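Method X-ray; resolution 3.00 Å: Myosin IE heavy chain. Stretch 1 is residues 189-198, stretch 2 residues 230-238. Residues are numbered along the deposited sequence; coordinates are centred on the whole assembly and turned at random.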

# COMPACT_ATOMS: atom_id res chain seq x y z
N VAL A 189 -16.17 -5.87 -4.68
CA VAL A 189 -17.54 -5.63 -4.27
C VAL A 189 -18.55 -6.60 -4.87
O VAL A 189 -19.47 -7.06 -4.19
N VAL A 190 -18.38 -6.91 -6.14
CA VAL A 190 -19.31 -7.79 -6.82
C VAL A 190 -18.93 -9.26 -6.77
O VAL A 190 -19.80 -10.11 -6.86
N GLY A 191 -17.64 -9.54 -6.63
CA GLY A 191 -17.19 -10.92 -6.60
C GLY A 191 -15.84 -11.09 -5.95
O GLY A 191 -14.96 -10.23 -6.05
N ARG A 192 -15.65 -12.22 -5.27
CA ARG A 192 -14.39 -12.48 -4.58
C ARG A 192 -14.18 -13.98 -4.35
O ARG A 192 -15.11 -14.77 -4.51
N THR A 193 -12.96 -14.36 -4.00
CA THR A 193 -12.64 -15.76 -3.71
C THR A 193 -13.55 -16.26 -2.60
O THR A 193 -13.73 -15.60 -1.59
N GLN A 194 -14.12 -17.45 -2.78
CA GLN A 194 -15.00 -18.02 -1.78
C GLN A 194 -14.17 -18.08 -0.52
O GLN A 194 -12.96 -18.31 -0.58
N GLY A 195 -14.81 -17.85 0.62
CA GLY A 195 -14.09 -17.86 1.88
C GLY A 195 -13.72 -16.45 2.25
O GLY A 195 -13.73 -16.08 3.42
N GLU A 196 -13.37 -15.65 1.25
CA GLU A 196 -13.02 -14.27 1.50
C GLU A 196 -14.28 -13.46 1.81
O GLU A 196 -15.38 -14.01 1.88
N ARG A 197 -14.11 -12.16 1.98
CA ARG A 197 -15.21 -11.30 2.35
C ARG A 197 -15.08 -9.98 1.60
O ARG A 197 -14.01 -9.64 1.10
N SER A 198 -16.17 -9.23 1.51
CA SER A 198 -16.13 -7.95 0.81
C SER A 198 -15.57 -6.90 1.77
O SER A 198 -15.03 -7.25 2.83
N LYS A 230 -23.47 -12.65 -0.12
CA LYS A 230 -23.68 -14.08 0.01
C LYS A 230 -22.70 -14.93 -0.80
O LYS A 230 -22.27 -15.97 -0.34
N LYS A 231 -22.36 -14.48 -2.00
CA LYS A 231 -21.47 -15.21 -2.90
C LYS A 231 -20.27 -15.90 -2.25
O LYS A 231 -20.17 -17.12 -2.25
N SER A 232 -19.35 -15.11 -1.71
CA SER A 232 -18.14 -15.65 -1.09
C SER A 232 -18.43 -16.49 0.14
O SER A 232 -17.52 -17.02 0.76
N GLY A 233 -19.71 -16.60 0.48
CA GLY A 233 -20.10 -17.37 1.64
C GLY A 233 -19.19 -17.21 2.85
O GLY A 233 -18.45 -18.13 3.21
N CYS A 234 -19.24 -16.04 3.47
CA CYS A 234 -18.44 -15.74 4.65
C CYS A 234 -18.93 -14.40 5.16
O CYS A 234 -18.85 -13.39 4.44
N PHE A 235 -19.44 -14.38 6.39
CA PHE A 235 -20.00 -13.15 6.92
C PHE A 235 -19.44 -12.71 8.26
O PHE A 235 -19.72 -11.60 8.71
N ASP A 236 -18.64 -13.56 8.89
CA ASP A 236 -18.05 -13.25 10.19
C ASP A 236 -16.55 -13.44 10.18
O ASP A 236 -16.00 -14.10 9.29
N VAL A 237 -15.87 -12.87 11.17
CA VAL A 237 -14.43 -12.99 11.29
C VAL A 237 -14.12 -12.86 12.77
O VAL A 237 -14.32 -11.82 13.37
N SER A 238 -13.65 -13.94 13.37
CA SER A 238 -13.33 -13.93 14.79
C SER A 238 -12.47 -12.74 15.13
O SER A 238 -12.58 -12.16 16.20

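The contact between the two stretches buries 492 Å², both sides summed, and three residues account for much of it: Ser-232 (91 Å²), Arg-197 (81 Å²) and Lys-231 (58 Å²). Cys-234 follows with 51 Å². The backbones come nearest where the CA atoms of Gln-194 and Ser-232 lie 4.0 Å apart.

Ser-232 is buried, and its CA-to-CB bond runs sideways to stretch 1. With chi1 at 59° (p), its hydroxyl donates a hydrogen bond to a main-chain carbonyl, OG of Ser-232 to O of Glu-196 at 3.0 Å. The same OG lies 3.3 Å from NE of Arg-192, at an oblique angle to the guanidinium. CB of Ser-232 packs 3.7 Å from O of Thr-193. Its main chain takes part too: N of Gly-195 donates to O of Ser-232 at 2.8 Å, with an N-H...acceptor angle of 168°, close to linear. That donor belongs to a type II turn from Thr-193 to Glu-196, closed by a 2.9 Å hydrogen bond from N of Glu-196 to O of Thr-193. Gly-195 has phi/psi of 96/-37, where a CB would be jammed against the carbonyl O of Gln-194; this alone calls for glycine.

The CA-to-CB bond of Arg-197 points sideways, but the end of the side chain comes nearer to stretch 2. The chain is extended, with chi1 to chi3 all t (-155°, -156° and -160°), and this carries the guanidinium along the second stretch. CG of Arg-197 passes 3.7 Å from O of Cys-234. Farther out, NH1 of Arg-197 donates to O of Phe-235 at 3.2 Å with an angle of 158°; the acceptor lies at the edge of the guanidinium, near its plane, as expected for an N-H donor. One face of the group is covered by Val-237, whose CA-to-CB bond points toward stretch 1 and which, with chi1 -174° (t), brings CG2 to 3.7 Å from NH2 of Arg-197. The planar cation thus combines an in-plane polar contact with apolar packing over a face.

The CA-to-CB bond of Lys-231 points toward stretch 1. Its chi angles read m, t, p, t (-49°, 178°, 73°, 179°), so the chain bends at chi3 before the ammonium reaches a carbonyl: NZ of Lys-231 donates to O of Val-190 at 2.7 Å. NZ also lies 3.9 Å from CA of Gly-191. The CA-to-CB bond of Val-190 points away from stretch 2, and the acceptor is its main-chain oxygen.

The CA-to-CB bond of Cys-234 also points toward stretch 1, with chi1 178° (t). Its CB is 3.3 Å from O of Glu-196, while SG of Cys-234 lies 3.3 Å from O of Gly-195. The CA-to-CB bond of Arg-192 points sideways, though the end of the side chain comes nearer, with chi1 56° (p); its NH2 turns back within its own stretch to make a weak hydrogen bond with O of Val-189 at 3.4 Å. Thus all four hydrogen bonds between the stretches end on main-chain carbonyls.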

# COMPACT_ATOMS: atom_id res chain seq x y z
CB VAL A 189 -18.00 -4.23 -4.65
CG1 VAL A 189 -19.42 -4.02 -4.16
CG2 VAL A 189 -17.08 -3.20 -4.05
CB VAL A 190 -19.48 -7.37 -8.30
CG1 VAL A 190 -19.95 -5.93 -8.37
CG2 VAL A 190 -18.17 -7.53 -9.07
CB ARG A 192 -14.40 -11.75 -3.24
CG ARG A 192 -15.58 -12.14 -2.38
CD ARG A 192 -15.80 -11.13 -1.28
NE ARG A 192 -17.18 -10.68 -1.21
CZ ARG A 192 -17.82 -10.09 -2.21
NH1 ARG A 192 -17.22 -9.88 -3.36
NH2 ARG A 192 -19.07 -9.68 -2.07
CB THR A 193 -11.19 -15.91 -3.22
OG1 THR A 193 -10.29 -15.47 -4.23
CG2 THR A 193 -10.90 -17.35 -2.87
CB GLN A 194 -15.44 -19.42 -2.20
CG GLN A 194 -15.31 -19.71 -3.69
CD GLN A 194 -13.84 -19.81 -4.18
OE1 GLN A 194 -13.15 -18.79 -4.37
NE2 GLN A 194 -13.36 -21.05 -4.37
CB GLU A 196 -12.26 -13.67 0.31
CG GLU A 196 -10.76 -14.05 0.32
CD GLU A 196 -9.94 -13.33 -0.75
OE1 GLU A 196 -10.17 -12.12 -0.96
OE2 GLU A 196 -9.05 -13.98 -1.37
CB ARG A 197 -15.10 -11.06 3.85
CG ARG A 197 -16.35 -10.70 4.60
CD ARG A 197 -15.90 -9.96 5.83
NE ARG A 197 -16.89 -9.94 6.89
CZ ARG A 197 -16.72 -9.24 7.99
NH1 ARG A 197 -17.64 -9.24 8.95
NH2 ARG A 197 -15.63 -8.51 8.13
CB SER A 198 -17.53 -7.55 0.36
OG SER A 198 -17.52 -6.30 -0.28
CB LYS A 230 -25.12 -14.40 -0.40
CG LYS A 230 -25.57 -15.81 -0.09
CD LYS A 230 -26.92 -16.08 -0.71
CE LYS A 230 -27.53 -17.36 -0.15
NZ LYS A 230 -27.86 -17.23 1.31
CB LYS A 231 -20.96 -14.29 -4.01
CG LYS A 231 -22.04 -13.49 -4.69
CD LYS A 231 -21.49 -12.55 -5.74
CE LYS A 231 -21.03 -13.31 -6.98
NZ LYS A 231 -20.50 -12.40 -8.05
CB SER A 232 -17.19 -14.51 -0.73
OG SER A 232 -17.79 -13.60 0.17
CB CYS A 234 -16.96 -15.65 4.29
SG CYS A 234 -15.93 -15.23 5.71
CB PHE A 235 -21.52 -13.29 7.03
CG PHE A 235 -22.13 -14.11 5.93
CD1 PHE A 235 -22.00 -15.49 5.93
CD2 PHE A 235 -22.78 -13.50 4.87
CE1 PHE A 235 -22.49 -16.25 4.88
CE2 PHE A 235 -23.28 -14.25 3.82
CZ PHE A 235 -23.13 -15.63 3.83
CB ASP A 236 -18.66 -14.13 11.27
CG ASP A 236 -20.15 -13.85 11.50
OD1 ASP A 236 -20.82 -14.70 12.13
OD2 ASP A 236 -20.64 -12.79 11.06
CB VAL A 237 -13.67 -11.85 10.51
CG1 VAL A 237 -12.17 -12.11 10.53
CG2 VAL A 237 -14.16 -11.77 9.07
CB SER A 238 -12.58 -15.20 15.17
OG SER A 238 -11.40 -15.30 14.40